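Local coordinates for uncharacterized protein (Legionella pneumophila subsp. pneumophila, PDB 5T2X) that is of unknown function but folds as a single, mainly helical chain belonging to the DUF5630 family, at residues N20-L25 / M36-L41; D42-I47 / G97-G102; W141-Y146 / L181-L186; W169-L174 / S215-A220; E199-A204 / K239-T244. All blocks are in the same frame, centred on the assembly; numbering follows the deposited sequence.

Contact 1: residues N20-L25 / M36-L41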
# COMPACT_ATOMS: atom_id res chain seq x y z
N ASN A 20 -21.11 20.76 12.07
CA ASN A 20 -22.51 20.54 12.43
C ASN A 20 -23.46 20.85 11.28
O ASN A 20 -24.57 20.32 11.25
CB ASN A 20 -22.88 21.38 13.65
CG ASN A 20 -22.09 21.00 14.89
OD1 ASN A 20 -21.65 19.86 15.03
ND2 ASN A 20 -21.92 21.95 15.79
N ILE A 21 -23.05 21.70 10.34
CA ILE A 21 -23.91 22.02 9.20
C ILE A 21 -24.07 20.80 8.31
O ILE A 21 -25.19 20.46 7.88
CB ILE A 21 -23.35 23.22 8.42
CG1 ILE A 21 -23.38 24.48 9.28
CG2 ILE A 21 -24.13 23.42 7.13
CD1 ILE A 21 -22.62 25.64 8.68
N ILE A 22 -22.97 20.11 8.01
CA ILE A 22 -23.06 18.92 7.17
C ILE A 22 -23.64 17.75 7.95
O ILE A 22 -24.38 16.92 7.41
CB ILE A 22 -21.68 18.58 6.57
CG1 ILE A 22 -21.12 19.78 5.81
CG2 ILE A 22 -21.77 17.38 5.65
CD1 ILE A 22 -19.88 19.48 5.01
N GLU A 23 -23.32 17.66 9.25
CA GLU A 23 -23.87 16.59 10.08
C GLU A 23 -25.40 16.65 10.10
O GLU A 23 -26.07 15.62 9.94
CB GLU A 23 -23.33 16.69 11.50
CG GLU A 23 -21.93 16.15 11.69
CD GLU A 23 -21.56 16.05 13.16
OE1 GLU A 23 -22.44 16.27 14.01
OE2 GLU A 23 -20.38 15.74 13.46
N ASN A 24 -25.96 17.84 10.30
CA ASN A 24 -27.41 17.97 10.40
C ASN A 24 -28.08 17.69 9.06
O ASN A 24 -29.16 17.10 9.02
CB ASN A 24 -27.79 19.35 10.92
CG ASN A 24 -27.32 19.59 12.34
OD1 ASN A 24 -27.01 18.64 13.07
ND2 ASN A 24 -27.26 20.85 12.75
N LEU A 25 -27.45 18.10 7.96
CA LEU A 25 -28.01 17.81 6.64
C LEU A 25 -28.13 16.30 6.42
O LEU A 25 -29.10 15.83 5.82
CB LEU A 25 -27.15 18.44 5.55
CG LEU A 25 -27.18 19.97 5.44
CD1 LEU A 25 -26.22 20.45 4.37
CD2 LEU A 25 -28.59 20.45 5.16
N MSE A 36 -23.44 17.95 -1.79
CA MSE A 36 -23.12 19.15 -2.54
C MSE A 36 -22.09 20.01 -1.81
O MSE A 36 -21.17 20.55 -2.43
CB MSE A 36 -24.41 19.95 -2.78
CG MSE A 36 -24.21 21.37 -3.23
SE MSE A 36 -25.94 22.28 -3.22
CE MSE A 36 -25.32 24.08 -3.62
N LEU A 37 -22.24 20.13 -0.49
CA LEU A 37 -21.29 20.90 0.30
C LEU A 37 -19.98 20.14 0.50
O LEU A 37 -18.90 20.75 0.51
CB LEU A 37 -21.90 21.28 1.64
CG LEU A 37 -23.01 22.33 1.62
CD1 LEU A 37 -23.47 22.65 3.04
CD2 LEU A 37 -22.55 23.59 0.90
N LEU A 38 -20.06 18.82 0.67
CA LEU A 38 -18.85 18.02 0.84
C LEU A 38 -17.95 18.10 -0.39
O LEU A 38 -16.72 18.07 -0.25
CB LEU A 38 -19.22 16.56 1.14
CG LEU A 38 -19.74 16.27 2.55
CD1 LEU A 38 -20.43 14.92 2.60
CD2 LEU A 38 -18.59 16.33 3.55
N ASN A 39 -18.54 18.20 -1.58
CA ASN A 39 -17.74 18.29 -2.80
C ASN A 39 -17.03 19.63 -2.93
O ASN A 39 -16.01 19.71 -3.63
CB ASN A 39 -18.61 18.04 -4.02
CG ASN A 39 -18.91 16.57 -4.23
OD1 ASN A 39 -18.10 15.70 -3.89
ND2 ASN A 39 -20.07 16.28 -4.81
N ASN A 40 -17.54 20.69 -2.29
CA ASN A 40 -16.87 21.98 -2.35
C ASN A 40 -15.61 22.03 -1.50
O ASN A 40 -14.77 22.91 -1.71
CB ASN A 40 -17.83 23.09 -1.91
CG ASN A 40 -19.02 23.24 -2.83
OD1 ASN A 40 -18.93 22.95 -4.02
ND2 ASN A 40 -20.14 23.70 -2.29
N LEU A 41 -15.46 21.11 -0.56
CA LEU A 41 -14.34 21.15 0.37
C LEU A 41 -13.04 20.76 -0.32
O LEU A 41 -13.02 19.97 -1.27
CB LEU A 41 -14.59 20.22 1.55
CG LEU A 41 -15.76 20.54 2.48
CD1 LEU A 41 -15.89 19.46 3.54
CD2 LEU A 41 -15.57 21.91 3.12

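Contact 2: residues D42-I47 / G97-G102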
# COMPACT_ATOMS: atom_id res chain seq x y z
N ASP A 42 -11.94 21.32 0.17
CA ASP A 42 -10.63 20.81 -0.18
C ASP A 42 -10.41 19.45 0.48
O ASP A 42 -11.03 19.12 1.50
CB ASP A 42 -9.54 21.79 0.23
CG ASP A 42 -9.67 22.23 1.68
OD1 ASP A 42 -10.79 22.62 2.08
OD2 ASP A 42 -8.66 22.18 2.41
N LEU A 43 -9.52 18.66 -0.12
CA LEU A 43 -9.30 17.30 0.38
C LEU A 43 -8.82 17.30 1.83
O LEU A 43 -9.17 16.40 2.59
CB LEU A 43 -8.30 16.57 -0.52
CG LEU A 43 -8.08 15.08 -0.22
CD1 LEU A 43 -9.41 14.35 -0.13
CD2 LEU A 43 -7.19 14.46 -1.28
N THR A 44 -8.04 18.31 2.23
CA THR A 44 -7.57 18.38 3.61
C THR A 44 -8.74 18.51 4.57
O THR A 44 -8.81 17.81 5.59
CB THR A 44 -6.60 19.55 3.78
OG1 THR A 44 -5.45 19.35 2.95
CG2 THR A 44 -6.16 19.65 5.24
N THR A 45 -9.69 19.40 4.26
CA THR A 45 -10.82 19.61 5.15
C THR A 45 -11.80 18.44 5.10
O THR A 45 -12.36 18.05 6.13
CB THR A 45 -11.53 20.92 4.79
OG1 THR A 45 -10.57 21.99 4.76
CG2 THR A 45 -12.60 21.25 5.81
N LEU A 46 -12.01 17.87 3.91
CA LEU A 46 -12.89 16.72 3.78
C LEU A 46 -12.41 15.56 4.64
O LEU A 46 -13.18 14.96 5.41
CB LEU A 46 -13.00 16.29 2.32
CG LEU A 46 -13.69 14.95 2.05
CD1 LEU A 46 -15.16 15.00 2.46
CD2 LEU A 46 -13.56 14.54 0.59
N ILE A 47 -11.12 15.22 4.54
CA ILE A 47 -10.57 14.12 5.33
C ILE A 47 -10.65 14.45 6.82
O ILE A 47 -10.98 13.59 7.64
CB ILE A 47 -9.12 13.83 4.89
CG1 ILE A 47 -9.11 13.28 3.46
CG2 ILE A 47 -8.46 12.85 5.85
CD1 ILE A 47 -7.73 12.97 2.94
N GLY A 97 -4.91 7.43 1.50
CA GLY A 97 -3.55 6.92 1.54
C GLY A 97 -2.59 7.74 0.70
O GLY A 97 -1.45 7.99 1.10
N ILE A 98 -3.04 8.17 -0.49
CA ILE A 98 -2.20 9.01 -1.33
C ILE A 98 -2.00 10.38 -0.68
O ILE A 98 -0.89 10.93 -0.69
CB ILE A 98 -2.82 9.14 -2.73
CG1 ILE A 98 -2.77 7.80 -3.46
CG2 ILE A 98 -2.11 10.22 -3.54
CD1 ILE A 98 -3.61 7.77 -4.72
N TYR A 99 -3.06 10.95 -0.11
CA TYR A 99 -2.96 12.27 0.50
C TYR A 99 -2.00 12.25 1.69
O TYR A 99 -1.10 13.09 1.79
CB TYR A 99 -4.34 12.76 0.93
CG TYR A 99 -4.29 13.98 1.82
CD1 TYR A 99 -4.16 15.25 1.28
CD2 TYR A 99 -4.37 13.86 3.20
CE1 TYR A 99 -4.10 16.37 2.09
CE2 TYR A 99 -4.32 14.98 4.02
CZ TYR A 99 -4.19 16.23 3.46
OH TYR A 99 -4.14 17.34 4.27
N PHE A 100 -2.20 11.31 2.61
CA PHE A 100 -1.34 11.24 3.79
C PHE A 100 0.11 10.96 3.41
O PHE A 100 1.03 11.45 4.07
CB PHE A 100 -1.86 10.18 4.76
CG PHE A 100 -3.09 10.58 5.51
CD1 PHE A 100 -3.23 11.87 6.00
CD2 PHE A 100 -4.13 9.68 5.72
CE1 PHE A 100 -4.37 12.25 6.69
CE2 PHE A 100 -5.27 10.06 6.40
CZ PHE A 100 -5.39 11.34 6.89
N TYR A 101 0.34 10.18 2.36
CA TYR A 101 1.70 9.95 1.91
C TYR A 101 2.30 11.22 1.31
O TYR A 101 3.49 11.49 1.50
CB TYR A 101 1.75 8.81 0.89
CG TYR A 101 3.16 8.44 0.48
CD1 TYR A 101 3.96 7.65 1.31
CD2 TYR A 101 3.70 8.89 -0.71
CE1 TYR A 101 5.25 7.32 0.94
CE2 TYR A 101 4.99 8.56 -1.08
CZ TYR A 101 5.76 7.78 -0.25
OH TYR A 101 7.04 7.45 -0.62
N GLY A 102 1.49 12.00 0.60
CA GLY A 102 1.98 13.28 0.11
C GLY A 102 2.33 14.24 1.23
O GLY A 102 3.32 14.98 1.14

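Contact 3: residues W141-Y146 / L181-L186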
# COMPACT_ATOMS: atom_id res chain seq x y z
N TRP A 141 12.14 2.25 6.61
CA TRP A 141 12.44 2.87 7.89
C TRP A 141 12.77 1.83 8.95
O TRP A 141 13.76 1.96 9.68
CB TRP A 141 11.26 3.74 8.34
CG TRP A 141 11.27 4.11 9.79
CD1 TRP A 141 12.07 5.03 10.39
CD2 TRP A 141 10.43 3.58 10.81
NE1 TRP A 141 11.78 5.10 11.73
CE2 TRP A 141 10.78 4.22 12.02
CE3 TRP A 141 9.41 2.62 10.83
CZ2 TRP A 141 10.15 3.93 13.23
CZ3 TRP A 141 8.78 2.33 12.04
CH2 TRP A 141 9.15 2.99 13.22
N ALA A 142 11.96 0.77 9.04
CA ALA A 142 12.21 -0.26 10.03
C ALA A 142 13.45 -1.08 9.69
O ALA A 142 14.14 -1.56 10.60
CB ALA A 142 10.99 -1.16 10.18
N TYR A 143 13.75 -1.24 8.40
CA TYR A 143 14.94 -2.01 8.02
C TYR A 143 16.21 -1.28 8.41
O TYR A 143 17.17 -1.90 8.89
CB TYR A 143 14.92 -2.30 6.52
CG TYR A 143 16.15 -3.06 6.06
CD1 TYR A 143 16.29 -4.41 6.33
CD2 TYR A 143 17.17 -2.41 5.36
CE1 TYR A 143 17.41 -5.11 5.91
CE2 TYR A 143 18.29 -3.10 4.94
CZ TYR A 143 18.41 -4.45 5.22
OH TYR A 143 19.52 -5.14 4.80
N GLU A 144 16.26 0.04 8.20
CA GLU A 144 17.43 0.81 8.60
C GLU A 144 17.59 0.82 10.12
O GLU A 144 18.71 0.81 10.63
CB GLU A 144 17.35 2.23 8.05
CG GLU A 144 17.38 2.30 6.53
CD GLU A 144 18.66 1.75 5.94
OE1 GLU A 144 19.72 1.85 6.60
OE2 GLU A 144 18.62 1.21 4.81
N LYS A 145 16.47 0.85 10.85
CA LYS A 145 16.53 0.70 12.30
C LYS A 145 17.11 -0.66 12.68
O LYS A 145 17.97 -0.76 13.57
CB LYS A 145 15.14 0.86 12.91
CG LYS A 145 14.55 2.25 12.78
CD LYS A 145 14.98 3.14 13.93
CE LYS A 145 14.37 4.53 13.81
NZ LYS A 145 14.80 5.41 14.93
N TYR A 146 16.65 -1.72 12.01
CA TYR A 146 17.18 -3.05 12.27
C TYR A 146 18.65 -3.14 11.87
O TYR A 146 19.46 -3.76 12.57
CB TYR A 146 16.35 -4.09 11.52
CG TYR A 146 16.91 -5.49 11.54
CD1 TYR A 146 17.09 -6.18 12.74
CD2 TYR A 146 17.24 -6.14 10.36
CE1 TYR A 146 17.59 -7.46 12.76
CE2 TYR A 146 17.75 -7.43 10.37
CZ TYR A 146 17.92 -8.08 11.58
OH TYR A 146 18.43 -9.36 11.59
N LEU A 181 15.02 -10.65 1.04
CA LEU A 181 16.41 -10.61 0.58
C LEU A 181 17.25 -9.70 1.47
O LEU A 181 18.37 -10.05 1.85
CB LEU A 181 16.47 -10.14 -0.87
CG LEU A 181 15.88 -11.02 -1.97
CD1 LEU A 181 16.23 -10.44 -3.33
CD2 LEU A 181 16.38 -12.45 -1.86
N ASN A 182 16.72 -8.52 1.80
CA ASN A 182 17.47 -7.59 2.64
C ASN A 182 17.66 -8.13 4.05
O ASN A 182 18.68 -7.84 4.69
CB ASN A 182 16.75 -6.24 2.68
CG ASN A 182 16.74 -5.54 1.33
OD1 ASN A 182 17.19 -6.10 0.33
ND2 ASN A 182 16.23 -4.32 1.30
N LEU A 183 16.70 -8.92 4.55
CA LEU A 183 16.87 -9.53 5.86
C LEU A 183 17.85 -10.70 5.81
O LEU A 183 18.57 -10.95 6.78
CB LEU A 183 15.52 -9.99 6.41
CG LEU A 183 14.55 -8.88 6.83
CD1 LEU A 183 13.22 -9.46 7.28
CD2 LEU A 183 15.16 -8.03 7.94
N ALA A 184 17.91 -11.41 4.67
CA ALA A 184 18.87 -12.50 4.53
C ALA A 184 20.30 -11.99 4.51
O ALA A 184 21.21 -12.70 4.95
CB ALA A 184 18.57 -13.29 3.26
N ILE A 185 20.52 -10.78 4.00
CA ILE A 185 21.87 -10.22 3.95
C ILE A 185 22.42 -10.03 5.35
O ILE A 185 23.61 -10.28 5.61
CB ILE A 185 21.86 -8.89 3.16
CG1 ILE A 185 21.44 -9.13 1.71
CG2 ILE A 185 23.23 -8.22 3.22
CD1 ILE A 185 22.32 -10.12 0.97
N LEU A 186 21.58 -9.60 6.29
CA LEU A 186 22.00 -9.34 7.66
C LEU A 186 21.83 -10.54 8.58
O LEU A 186 22.12 -10.43 9.77
CB LEU A 186 21.22 -8.15 8.23
CG LEU A 186 21.29 -6.85 7.42
CD1 LEU A 186 20.41 -5.77 8.05
CD2 LEU A 186 22.73 -6.37 7.30
O HOH W 1 17.98 -10.84 9.47

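Contact 4: residues W169-L174 / S215-A220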
# COMPACT_ATOMS: atom_id res chain seq x y z
N TRP A 169 -1.27 -6.94 -4.40
CA TRP A 169 -1.10 -7.92 -5.49
C TRP A 169 0.39 -8.10 -5.79
O TRP A 169 1.16 -8.38 -4.87
CB TRP A 169 -1.95 -7.45 -6.67
CG TRP A 169 -3.42 -7.53 -6.42
CD1 TRP A 169 -4.19 -6.63 -5.76
CD2 TRP A 169 -4.30 -8.58 -6.85
NE1 TRP A 169 -5.50 -7.05 -5.74
CE2 TRP A 169 -5.60 -8.24 -6.40
CE3 TRP A 169 -4.12 -9.77 -7.56
CZ2 TRP A 169 -6.70 -9.05 -6.64
CZ3 TRP A 169 -5.23 -10.57 -7.80
CH2 TRP A 169 -6.50 -10.21 -7.34
N THR A 170 0.82 -7.96 -7.05
CA THR A 170 2.21 -8.27 -7.40
C THR A 170 3.21 -7.31 -6.77
O THR A 170 4.21 -7.78 -6.20
CB THR A 170 2.36 -8.33 -8.92
OG1 THR A 170 1.71 -9.51 -9.42
CG2 THR A 170 3.83 -8.36 -9.33
N PRO A 171 3.03 -5.98 -6.83
CA PRO A 171 3.99 -5.10 -6.15
C PRO A 171 4.08 -5.34 -4.66
O PRO A 171 5.14 -5.13 -4.07
CB PRO A 171 3.46 -3.69 -6.46
CG PRO A 171 2.72 -3.85 -7.74
CD PRO A 171 2.07 -5.20 -7.64
N GLY A 172 2.99 -5.79 -4.03
CA GLY A 172 3.05 -6.12 -2.61
C GLY A 172 3.94 -7.33 -2.35
O GLY A 172 4.80 -7.30 -1.46
N TYR A 173 3.76 -8.40 -3.12
CA TYR A 173 4.58 -9.59 -2.94
C TYR A 173 6.02 -9.35 -3.39
O TYR A 173 6.94 -9.97 -2.85
CB TYR A 173 3.97 -10.78 -3.68
CG TYR A 173 2.83 -11.41 -2.93
CD1 TYR A 173 3.07 -12.41 -1.99
CD2 TYR A 173 1.52 -11.01 -3.14
CE1 TYR A 173 2.03 -12.99 -1.28
CE2 TYR A 173 0.47 -11.59 -2.44
CZ TYR A 173 0.74 -12.57 -1.51
OH TYR A 173 -0.30 -13.15 -0.81
N LEU A 174 6.23 -8.46 -4.36
CA LEU A 174 7.60 -8.09 -4.71
C LEU A 174 8.28 -7.34 -3.58
O LEU A 174 9.49 -7.50 -3.36
CB LEU A 174 7.62 -7.27 -5.99
CG LEU A 174 7.42 -8.05 -7.29
CD1 LEU A 174 7.52 -7.14 -8.50
CD2 LEU A 174 8.44 -9.18 -7.39
N SER A 215 -3.28 -3.04 -12.44
CA SER A 215 -3.53 -1.71 -11.91
C SER A 215 -2.61 -1.41 -10.73
O SER A 215 -2.16 -0.28 -10.55
CB SER A 215 -5.00 -1.56 -11.51
OG SER A 215 -5.84 -1.68 -12.64
N ALA A 216 -2.33 -2.43 -9.90
CA ALA A 216 -1.42 -2.24 -8.78
C ALA A 216 -0.01 -1.93 -9.27
O ALA A 216 0.68 -1.09 -8.69
CB ALA A 216 -1.43 -3.47 -7.88
N ILE A 217 0.42 -2.60 -10.34
CA ILE A 217 1.74 -2.31 -10.91
C ILE A 217 1.77 -0.89 -11.46
O ILE A 217 2.80 -0.20 -11.38
CB ILE A 217 2.09 -3.35 -11.99
CG1 ILE A 217 2.15 -4.75 -11.39
CG2 ILE A 217 3.40 -3.00 -12.67
CD1 ILE A 217 2.37 -5.85 -12.40
N ASN A 218 0.65 -0.43 -12.02
CA ASN A 218 0.57 0.94 -12.51
C ASN A 218 0.76 1.94 -11.37
O ASN A 218 1.57 2.87 -11.47
CB ASN A 218 -0.76 1.16 -13.22
CG ASN A 218 -0.99 2.61 -13.59
OD1 ASN A 218 -0.54 3.07 -14.63
ND2 ASN A 218 -1.70 3.34 -12.73
N ASN A 219 0.02 1.76 -10.27
CA ASN A 219 0.08 2.71 -9.16
C ASN A 219 1.42 2.64 -8.44
O ASN A 219 2.01 3.68 -8.11
CB ASN A 219 -1.06 2.45 -8.18
CG ASN A 219 -2.42 2.73 -8.77
OD1 ASN A 219 -2.56 2.91 -9.98
ND2 ASN A 219 -3.44 2.77 -7.92
N ALA A 220 1.92 1.43 -8.19
CA ALA A 220 3.09 1.27 -7.33
C ALA A 220 4.34 1.89 -7.96
O ALA A 220 5.16 2.48 -7.26
CB ALA A 220 3.33 -0.21 -7.03

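Contact 5: residues E199-A204 / K239-T244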
# COMPACT_ATOMS: atom_id res chain seq x y z
N GLU A 199 9.13 -17.87 -2.38
CA GLU A 199 7.68 -18.08 -2.41
C GLU A 199 6.95 -16.79 -2.77
O GLU A 199 6.05 -16.79 -3.62
CB GLU A 199 7.20 -18.61 -1.06
CG GLU A 199 5.70 -18.78 -0.96
CD GLU A 199 5.27 -19.30 0.40
OE1 GLU A 199 6.13 -19.82 1.14
OE2 GLU A 199 4.07 -19.20 0.73
N ALA A 200 7.33 -15.67 -2.15
CA ALA A 200 6.70 -14.40 -2.46
C ALA A 200 7.01 -13.96 -3.89
O ALA A 200 6.17 -13.35 -4.55
CB ALA A 200 7.14 -13.33 -1.46
N LEU A 201 8.22 -14.26 -4.37
CA LEU A 201 8.57 -13.92 -5.74
C LEU A 201 7.74 -14.72 -6.74
O LEU A 201 7.29 -14.18 -7.76
CB LEU A 201 10.06 -14.14 -5.98
CG LEU A 201 10.60 -13.86 -7.38
CD1 LEU A 201 10.29 -12.43 -7.80
CD2 LEU A 201 12.09 -14.13 -7.44
N LEU A 202 7.53 -16.01 -6.46
CA LEU A 202 6.72 -16.83 -7.35
C LEU A 202 5.26 -16.38 -7.34
O LEU A 202 4.62 -16.32 -8.40
CB LEU A 202 6.82 -18.30 -6.96
CG LEU A 202 8.21 -18.95 -7.09
CD1 LEU A 202 8.19 -20.39 -6.60
CD2 LEU A 202 8.69 -18.88 -8.53
N ILE A 203 4.73 -16.05 -6.17
CA ILE A 203 3.35 -15.57 -6.08
C ILE A 203 3.19 -14.27 -6.85
O ILE A 203 2.19 -14.05 -7.54
CB ILE A 203 2.92 -15.42 -4.61
CG1 ILE A 203 2.93 -16.78 -3.91
CG2 ILE A 203 1.54 -14.79 -4.52
CD1 ILE A 203 2.64 -16.70 -2.43
N ALA A 204 4.19 -13.38 -6.76
CA ALA A 204 4.13 -12.12 -7.49
C ALA A 204 4.04 -12.35 -8.99
O ALA A 204 3.35 -11.61 -9.70
CB ALA A 204 5.34 -11.25 -7.14
N LYS A 239 15.41 -14.57 -14.26
CA LYS A 239 16.69 -14.15 -13.69
C LYS A 239 16.59 -13.97 -12.18
O LYS A 239 17.48 -14.40 -11.44
CB LYS A 239 17.16 -12.86 -14.36
CG LYS A 239 17.55 -13.01 -15.82
CD LYS A 239 18.99 -13.46 -15.97
CE LYS A 239 19.46 -13.31 -17.41
NZ LYS A 239 20.95 -13.37 -17.51
N ALA A 240 15.51 -13.34 -11.71
CA ALA A 240 15.35 -13.12 -10.28
C ALA A 240 15.06 -14.42 -9.55
O ALA A 240 15.55 -14.63 -8.43
CB ALA A 240 14.23 -12.11 -10.03
N ILE A 241 14.27 -15.31 -10.15
CA ILE A 241 13.99 -16.60 -9.54
C ILE A 241 15.26 -17.43 -9.44
O ILE A 241 15.53 -18.07 -8.41
CB ILE A 241 12.89 -17.34 -10.32
CG1 ILE A 241 11.57 -16.56 -10.25
CG2 ILE A 241 12.70 -18.76 -9.80
CD1 ILE A 241 10.50 -17.09 -11.17
N SER A 242 16.08 -17.43 -10.50
CA SER A 242 17.28 -18.25 -10.50
C SER A 242 18.30 -17.75 -9.48
O SER A 242 18.95 -18.56 -8.80
CB SER A 242 17.89 -18.27 -11.91
OG SER A 242 17.01 -18.89 -12.83
N GLU A 243 18.46 -16.43 -9.36
CA GLU A 243 19.43 -15.90 -8.41
C GLU A 243 19.00 -16.12 -6.97
O GLU A 243 19.85 -16.29 -6.09
CB GLU A 243 19.67 -14.41 -8.68
CG GLU A 243 20.42 -14.14 -9.97
CD GLU A 243 20.90 -12.71 -10.07
OE1 GLU A 243 21.37 -12.31 -11.16
OE2 GLU A 243 20.81 -11.98 -9.06
N THR A 244 17.69 -16.12 -6.70
CA THR A 244 17.22 -16.41 -5.35
C THR A 244 17.51 -17.85 -4.96
O THR A 244 17.89 -18.13 -3.82
CB THR A 244 15.72 -16.11 -5.24
OG1 THR A 244 15.48 -14.72 -5.49
CG2 THR A 244 15.19 -16.48 -3.86

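Contact 1: residues N20-L25 / M36-L41
An antiparallel helical hairpin near the N-terminus brings residues 20-25 of helix 15-27 against residues 36-41 at the end of helix 31-40. The segment axes come within 10.8 Å at 147°. The contact is purely aliphatic. Ile22 is its centre. Its CG1 lies anti to the carbonyl carbon (chi1 -56°), and the chain then extends so that CD1 reaches across. Ile22 CD1 meets Leu38 CD2 at 3.7 Å. Ile22 CG2 rests on Leu38 CG at 3.9 Å, so two branches of Ile22 straddle one leucine, the chains crossing obliquely. This hairpin does not stand alone. Ile56 of helix 54-60 and Tyr49 of helix 43-52 also touch Ile22, and Leu38 reaches Phe59. Towards the more open edge, Leu25 and Leu37 cross at about a right angle, with their CD1 methyls 3.8 Å apart. Ile21 CG2 adds a looser touch on Leu37 CD1 at 4.2 Å. Leu41 sends CD1 to 4.3 Å from Ile22 CD1.

Contact 2: residues D42-I47 / G97-G102
Tyr99 is the first residue of 97-102 to reach 42-47, and it carries most of the contact. Its CG is anti to the backbone N (chi1 168°), which aims the ring at helix 43-52. Three side chains meet it along its length. At the root, Leu43 CD2 slides past in the opposite direction and lies 4.0 Å from Tyr99 CB. Midway, Ile47 CD1 presses on Tyr99 CD2 at 3.5 Å, the two side chains crossing obliquely. At the tip, Tyr99 OH and Thr44 OG1 share a hydrogen bond of 2.7 Å, in which either hydroxyl could be the donor. Thr44 stands across the tyrosine at about a right angle and is exposed, so this bond lies towards the solvent side. Phe100 follows. It meets Ile47 tip to tip, with Phe100 CZ 3.6 Å from Ile47 CG2, and its CE1 lies in plane at the edge of the Tyr99 ring. Tyr101 turns to Tyr133 instead. The first turn of helix 43-52 is fixed by its N-cap, Asp42. Thr45 OG1 donates to Asp42 OD1 at 2.8 Å, from above the carboxylate plane, and Thr45 N gives Asp42 OD2 a weak capping bond. This is an oblique helix crossing of an all-alpha fold, at -115°, packed chiefly through Tyr99, with Phe100 beside it, next to a capped helix start.

Contact 3: residues W141-Y146 / L181-L186
Two tyrosines stand out from 141-146 like prongs, and two leucines of 181-186 fill the groove between them. Both rings have CG anti to the backbone N, so they project in step towards the other helix. Leu183 CD2 nestles 3.6 Å from Tyr146 CE2. Leu186 CD1 enters the same groove, 3.9 Å from Tyr146 CE2 and 3.4 Å from Tyr143 OH, which it meets tip to tip. Against the Tyr143 ring lies Asn182 CB, 3.5 Å from CE1, with ND2 over one face and the amide turned 49° from the ring. Both phenol tips are tied to backbone. Tyr143 OH donates to Asn182 O at 2.8 Å, from above the carbonyl plane. Tyr146 OH reaches Leu183 O through a water, 2.6 Å from the phenol oxygen. The segments run nearly parallel, at 4°, near the surface. Helix 153-167, between them in sequence, packs on 141-146 through Thr157 and Ser154, while helix 191-207 covers Leu181 and Ala184.

Contact 4: residues W169-L174 / S215-A220
Thr170 OG1 is gripped by two hydrogen bonds, one to Ala204 O of helix 191-207 and one to Ser213 OG. Its methyl is left for the contact, where Thr170 CG2 lies 4.2 Å from Ile217 CD1. Trp169 NE1 bonds to Pro87 O, and only the CB of this side chain faces Ala216. Pro171 makes most of the contact. Its ring wedges against helix 211-220, with CB, CG and CD spread over Ala220, the backbone, and Ile217 with Ala216. Pro171 CB touches Ala220 CB at 3.5 Å. Pro171 CG sits over the backbone, 3.6 Å from Ala216 O. Pro171 CD packs on Ile217 CG1 at 3.8 Å and on Ala216 CB at 3.9 Å. Ile217 crosses the proline at about a right angle. Ala216 and Ala220, one turn apart, present just a methyl each, and the segment axes approach to 8.0 Å at 61°. Away from the proline, Asn218 ND2 donates to Asn219 OD1 at 2.9 Å, close to in plane for both amides. Asn218 ND2 also bonds to Ser82 O, and Asn219 ND2 to Glu84 O. Phe132 of helix 132-147 touches both Pro171 and Ala220. The chemistry is therefore divided. The alanine methyls and the proline ring are consistent with the close approach of the two helices, while Thr170, Trp169, Asn218 and Asn219 find polar partners elsewhere in the chain and tie this junction to its surroundings.

Contact 5: residues E199-A204 / K239-T244
The flat group at the centre is the peptide linking Ala240 to Ile241, since the touching side chains include no aromatic ring. Leu201 CD2 lies over one face of it, 3.6 Å from Ala240 O and 3.7 Å from Ile241 N. The carbonyl end of this peptide is held by two donors. Thr244 OG1 bonds to Ala240 O at 2.9 Å, coming from above the carbonyl plane, and Thr244 N makes the usual helical bond to the same oxygen. The threonine hydroxyl is thus folded back onto its own helix, and it meets Leu201 CD2 only by a loose touch at 4.0 Å. Leu201 has CG anti to the backbone N (chi1 178°), which aims the side chain at helix 237-248, and chi2 (57°) then sets CD2 against it. The same methyl also packs on Ala240 CB at 3.9 Å and Ile241 CG1 at 3.8 Å. Leu202 works beside it, its CD2 3.7 Å from Ile241 CD1, the two side chains crossing at about a right angle. The segments run antiparallel, at 166°. Tyr259 of helix 252-272 touches both Leu202 and Ile241, and Tyr177 of helix 169-185 touches Leu201 and Thr244. Glu199 takes no part here and forms a salt bridge with Lys265 of helix 252-272. The chemistry implies a buried, apolar fit of methyls against backbone, in which the one hydroxyl at the contact, that of Thr244, is satisfied inside its own helix.

Contacts 4 and 5 are buried, contacts 1 and 2 partly so, and contact 3 lies at the surface. Contacts 1, 4 and 5 join their segments by apolar packing alone, whereas contacts 2 and 3 add tyrosine hydroxyl bonds, and contact 3 a water. Contact 1 lies far out towards the N-terminal end and contact 2 nearer the middle; they touch through Leu38, Leu41 and Leu46, on the successive helices 31-40 and 43-52. Contacts 3 and 4 share helix 169-185, about 21 Å apart between centres. Contacts 4 and 5 touch directly through Thr170 and Ala204. Contacts 1 and 5 lie farthest apart, their centres about 50 Å from each other.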